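Local atomic coordinates of golgin subfamily A member 4 (Homo sapiens, PDB entry 1UPT), a protein that acts in vesicular trafficking at the Golgi, including endosome-to-Golgi transport, and binds small GTPases, the piece described here being its GRIP domain. Residues T23-T31 with K43-R51. Sequence-based numbering, arbitrary orientation.
Sequences TKTMAKVIT and KILEREDAR
Thr23 and Glu48 meet near the start of helix 23-33, where the hydroxyl OG1 of Thr23 donates to OE2 of Glu48 at 2.8 Å. The carboxylate receives it on the syn side, 21° out of its plane. Threonine suits this place because chi1 of 54° puts OG1 on the side of Glu48, and so short a side chain can donate without a long reach. Glu48 is buried, and its other oxygen, OE1, takes a weak, salt-bridging bond of 3.3 Å from NH2 of Arg51, so both carboxylate oxygens have a donor; the guanidinium would be expected to offset part of the buried charge. On one flank of the pair, the long chain of Lys24, bent at chi2, reaches across to the other helix: its NZ forms a salt bridge with OD1 of Asp49 (3.1 Å), which accepts through its syn lone pair.

Toward the C-terminal end of 23-31 the contact turns apolar. CB of Ala27 lies 3.9 Å from CD2 of Leu45, its small size consistent with a place between the helices; both Leu45 branches also cover the aliphatic CG of Lys28, whose amine is engaged by an acidic side chain of another protein. CG2 of Thr31 meets CD1 of Ile44 tip to tip. Met18 of the second subunit packs on Ala27 and Ile44. The axes of 23-31 and 43-51 run antiparallel at 176°, pairing the second and third helices of the three-helix GRIP domain.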
ATOM      1  N   THR B  23       5.264  12.592   3.808  1.00 26.50           N
ATOM      2  CA  THR B  23       5.716  11.235   3.549  1.00 26.34           C
ATOM      3  C   THR B  23       5.949  10.412   4.793  1.00 25.50           C
ATOM      4  O   THR B  23       5.606   9.248   4.777  1.00 24.12           O
ATOM      5  CB  THR B  23       6.959  11.194   2.623  1.00 27.27           C
ATOM      6  OG1 THR B  23       8.016  12.016   3.146  1.00 28.03           O
ATOM      7  CG2 THR B  23       6.620  11.777   1.236  1.00 28.01           C
ATOM      8  N   LYS B  24       6.465  11.006   5.867  1.00 23.53           N
ATOM      9  CA  LYS B  24       6.657  10.263   7.106  1.00 24.24           C
ATOM     10  C   LYS B  24       5.367   9.725   7.682  1.00 23.10           C
ATOM     11  O   LYS B  24       5.280   8.542   8.046  1.00 22.54           O
ATOM     12  CB  LYS B  24       7.340  11.097   8.205  1.00 24.47           C
ATOM     13  CG  LYS B  24       8.132  10.187   9.187  1.00 28.95           C
ATOM     14  CD  LYS B  24       8.166  10.699  10.606  1.00 35.40           C
ATOM     15  CE  LYS B  24       8.874   9.668  11.530  1.00 37.47           C
ATOM     16  NZ  LYS B  24       9.576  10.309  12.677  1.00 39.58           N
ATOM     17  N   THR B  25       4.376  10.601   7.759  1.00 22.83           N
ATOM     18  CA  THR B  25       3.082  10.215   8.276  1.00 22.40           C
ATOM     19  C   THR B  25       2.477   9.115   7.424  1.00 22.16           C
ATOM     20  O   THR B  25       2.034   8.101   7.951  1.00 21.63           O
ATOM     21  CB  THR B  25       2.162  11.407   8.362  1.00 22.70           C
ATOM     22  OG1 THR B  25       2.745  12.393   9.233  1.00 25.11           O
ATOM     23  CG2 THR B  25       0.844  10.990   9.040  1.00 21.21           C
HETATM   24  N   MSE B  26       2.494   9.326   6.114  1.00 21.39           N
HETATM   25  CA  MSE B  26       1.983   8.338   5.162  1.00 21.56           C
HETATM   26  C   MSE B  26       2.732   7.007   5.282  1.00 20.51           C
HETATM   27  O   MSE B  26       2.119   5.951   5.164  1.00 19.79           O
HETATM   28  CB  MSE B  26       2.037   8.846   3.722  1.00 21.88           C
HETATM   29  CG  MSE B  26       1.185  10.086   3.350  1.00 21.59           C
HETATM   30 SE   MSE B  26      -0.726  10.017   3.862  1.00 25.87          SE
HETATM   31  CE  MSE B  26      -0.713  10.689   5.701  1.00 26.16           C
ATOM     32  N   ALA B  27       4.051   7.039   5.512  1.00 19.34           N
ATOM     33  CA  ALA B  27       4.806   5.789   5.636  1.00 19.39           C
ATOM     34  C   ALA B  27       4.363   5.034   6.880  1.00 19.41           C
ATOM     35  O   ALA B  27       4.234   3.804   6.860  1.00 19.25           O
ATOM     36  CB  ALA B  27       6.294   6.024   5.708  1.00 19.82           C
ATOM     37  N   LYS B  28       4.137   5.763   7.972  1.00 18.81           N
ATOM     38  CA  LYS B  28       3.544   5.130   9.155  1.00 19.79           C
ATOM     39  C   LYS B  28       2.173   4.498   8.862  1.00 19.30           C
ATOM     40  O   LYS B  28       1.881   3.370   9.272  1.00 19.47           O
ATOM     41  CB  LYS B  28       3.383   6.128  10.290  1.00 19.52           C
ATOM     42  CG  LYS B  28       4.700   6.576  10.859  1.00 22.12           C
ATOM     43  CD  LYS B  28       4.553   7.804  11.745  1.00 27.30           C
ATOM     44  CE  LYS B  28       4.134   7.447  13.136  1.00 30.61           C
ATOM     45  NZ  LYS B  28       4.309   8.683  13.995  1.00 34.98           N
ATOM     46  N   VAL B  29       1.317   5.239   8.176  1.00 19.42           N
ATOM     47  CA  VAL B  29      -0.002   4.722   7.882  1.00 20.78           C
ATOM     48  C   VAL B  29       0.069   3.440   7.001  1.00 20.43           C
ATOM     49  O   VAL B  29      -0.596   2.462   7.280  1.00 20.00           O
ATOM     50  CB  VAL B  29      -0.873   5.740   7.140  1.00 21.49           C
ATOM     51  CG1 VAL B  29      -2.192   5.111   6.762  1.00 21.97           C
ATOM     52  CG2 VAL B  29      -1.121   6.996   7.977  1.00 21.88           C
ATOM     53  N   ILE B  30       0.873   3.475   5.947  1.00 20.13           N
ATOM     54  CA  ILE B  30       0.942   2.379   4.994  1.00 21.70           C
ATOM     55  C   ILE B  30       1.457   1.133   5.696  1.00 20.45           C
ATOM     56  O   ILE B  30       0.894   0.065   5.521  1.00 20.55           O
ATOM     57  CB  ILE B  30       1.859   2.713   3.799  1.00 22.30           C
ATOM     58  CG1 ILE B  30       1.256   3.822   2.926  1.00 24.06           C
ATOM     59  CG2 ILE B  30       2.135   1.467   2.978  1.00 23.20           C
ATOM     60  CD1 ILE B  30       2.287   4.558   2.054  1.00 24.79           C
ATOM     61  N   THR B  31       2.510   1.276   6.498  1.00 20.42           N
ATOM     62  CA  THR B  31       3.070   0.118   7.191  1.00 20.59           C
ATOM     63  C   THR B  31       2.115  -0.481   8.253  1.00 20.99           C
ATOM     64  O   THR B  31       2.177  -1.690   8.500  1.00 20.68           O
ATOM     65  CB  THR B  31       4.457   0.395   7.776  1.00 20.26           C
ATOM     66  OG1 THR B  31       4.421   1.559   8.610  1.00 19.82           O
ATOM     67  CG2 THR B  31       5.443   0.741   6.665  1.00 20.17           C
ATOM     68  N   LYS B  43      12.979   0.081   9.745  1.00 27.91           N
ATOM     69  CA  LYS B  43      13.969   0.352   8.691  1.00 28.01           C
ATOM     70  C   LYS B  43      13.470   1.422   7.729  1.00 26.56           C
ATOM     71  O   LYS B  43      14.217   2.316   7.343  1.00 26.18           O
ATOM     72  CB  LYS B  43      14.339  -0.921   7.914  1.00 28.25           C
ATOM     73  CG  LYS B  43      15.383  -1.794   8.619  1.00 31.40           C
ATOM     74  CD  LYS B  43      16.054  -2.789   7.659  1.00 32.59           C
ATOM     75  CE  LYS B  43      17.054  -3.694   8.383  1.00 33.32           C
ATOM     76  NZ  LYS B  43      16.369  -4.543   9.429  1.00 33.21           N
ATOM     77  N   ILE B  44      12.200   1.316   7.371  1.00 26.92           N
ATOM     78  CA  ILE B  44      11.514   2.245   6.462  1.00 26.48           C
ATOM     79  C   ILE B  44      11.440   3.625   7.094  1.00 27.29           C
ATOM     80  O   ILE B  44      11.775   4.614   6.452  1.00 26.17           O
ATOM     81  CB  ILE B  44      10.109   1.694   6.112  1.00 26.94           C
ATOM     82  CG1 ILE B  44      10.216   0.508   5.161  1.00 27.62           C
ATOM     83  CG2 ILE B  44       9.210   2.779   5.469  1.00 25.58           C
ATOM     84  CD1 ILE B  44       8.994  -0.317   5.071  1.00 28.35           C
ATOM     85  N   LEU B  45      11.057   3.679   8.374  1.00 28.17           N
ATOM     86  CA  LEU B  45      10.947   4.951   9.067  1.00 29.43           C
ATOM     87  C   LEU B  45      12.318   5.592   9.313  1.00 30.27           C
ATOM     88  O   LEU B  45      12.439   6.807   9.205  1.00 29.30           O
ATOM     89  CB  LEU B  45      10.134   4.815  10.360  1.00 29.34           C
ATOM     90  CG  LEU B  45       8.677   4.337  10.214  1.00 30.66           C
ATOM     91  CD1 LEU B  45       7.976   4.443  11.578  1.00 31.29           C
ATOM     92  CD2 LEU B  45       7.938   5.131   9.160  1.00 31.25           C
ATOM     93  N   GLU B  46      13.343   4.784   9.584  1.00 32.31           N
ATOM     94  CA  GLU B  46      14.717   5.292   9.758  1.00 34.92           C
ATOM     95  C   GLU B  46      15.121   5.965   8.461  1.00 34.92           C
ATOM     96  O   GLU B  46      15.708   7.032   8.457  1.00 35.24           O
ATOM     97  CB  GLU B  46      15.732   4.165  10.086  1.00 36.22           C
ATOM     98  CG  GLU B  46      15.672   3.554  11.502  1.00 40.98           C
ATOM     99  CD  GLU B  46      16.291   2.127  11.597  1.00 45.81           C
ATOM    100  OE1 GLU B  46      17.493   1.955  11.202  1.00 46.23           O
ATOM    101  OE2 GLU B  46      15.587   1.168  12.082  1.00 47.21           O
ATOM    102  N   ARG B  47      14.754   5.359   7.344  1.00 36.66           N
ATOM    103  CA  ARG B  47      15.106   5.889   6.035  1.00 37.82           C
ATOM    104  C   ARG B  47      14.414   7.197   5.701  1.00 38.16           C
ATOM    105  O   ARG B  47      15.030   8.076   5.129  1.00 38.01           O
ATOM    106  CB  ARG B  47      14.811   4.860   4.945  1.00 38.72           C
ATOM    107  CG  ARG B  47      15.892   4.797   3.916  1.00 41.98           C
ATOM    108  CD  ARG B  47      16.896   3.674   4.111  1.00 44.67           C
ATOM    109  NE  ARG B  47      17.075   2.963   2.863  1.00 48.11           N
ATOM    110  CZ  ARG B  47      17.792   1.861   2.693  1.00 49.42           C
ATOM    111  NH1 ARG B  47      18.450   1.274   3.688  1.00 49.28           N
ATOM    112  NH2 ARG B  47      17.850   1.346   1.482  1.00 51.57           N
ATOM    113  N   GLU B  48      13.135   7.319   6.039  1.00 38.81           N
ATOM    114  CA  GLU B  48      12.423   8.593   5.942  1.00 40.30           C
ATOM    115  C   GLU B  48      13.113   9.680   6.775  1.00 41.56           C
ATOM    116  O   GLU B  48      13.322  10.799   6.302  1.00 41.28           O
ATOM    117  CB  GLU B  48      10.977   8.446   6.451  1.00 40.65           C
ATOM    118  CG  GLU B  48       9.961   7.938   5.448  1.00 42.16           C
ATOM    119  CD  GLU B  48       9.646   8.946   4.357  1.00 44.47           C
ATOM    120  OE1 GLU B  48       9.541   8.531   3.177  1.00 46.79           O
ATOM    121  OE2 GLU B  48       9.516  10.150   4.670  1.00 45.55           O
ATOM    122  N   ASP B  49      13.440   9.346   8.023  1.00 43.17           N
ATOM    123  CA  ASP B  49      14.089  10.274   8.958  1.00 45.06           C
ATOM    124  C   ASP B  49      15.443  10.734   8.446  1.00 46.69           C
ATOM    125  O   ASP B  49      15.842  11.855   8.708  1.00 47.20           O
ATOM    126  CB  ASP B  49      14.299   9.629  10.336  1.00 45.16           C
ATOM    127  CG  ASP B  49      13.007   9.456  11.118  1.00 46.22           C
ATOM    128  OD1 ASP B  49      12.034  10.205  10.872  1.00 47.15           O
ATOM    129  OD2 ASP B  49      12.877   8.588  12.010  1.00 48.08           O
ATOM    130  N   ALA B  50      16.141   9.861   7.724  1.00 49.01           N
ATOM    131  CA  ALA B  50      17.457  10.179   7.163  1.00 50.61           C
ATOM    132  C   ALA B  50      17.334  11.118   5.965  1.00 52.20           C
ATOM    133  O   ALA B  50      18.175  11.990   5.784  1.00 52.37           O
ATOM    134  CB  ALA B  50      18.192   8.899   6.765  1.00 50.64           C
ATOM    135  N   ARG B  51      16.290  10.941   5.158  1.00 54.09           N
ATOM    136  CA  ARG B  51      16.007  11.836   4.033  1.00 55.90           C
ATOM    137  C   ARG B  51      15.691  13.254   4.506  1.00 57.51           C
ATOM    138  O   ARG B  51      16.165  14.230   3.928  1.00 57.62           O
ATOM    139  CB  ARG B  51      14.812  11.323   3.228  1.00 55.93           C
ATOM    140  CG  ARG B  51      15.001  11.355   1.733  1.00 56.45           C
ATOM    141  CD  ARG B  51      14.971   9.988   1.115  1.00 56.77           C
ATOM    142  NE  ARG B  51      13.741   9.285   1.476  1.00 57.13           N
ATOM    143  CZ  ARG B  51      13.635   7.972   1.654  1.00 57.46           C
ATOM    144  NH1 ARG B  51      14.685   7.175   1.504  1.00 56.82           N
ATOM    145  NH2 ARG B  51      12.463   7.444   1.988  1.00 58.07           N
TER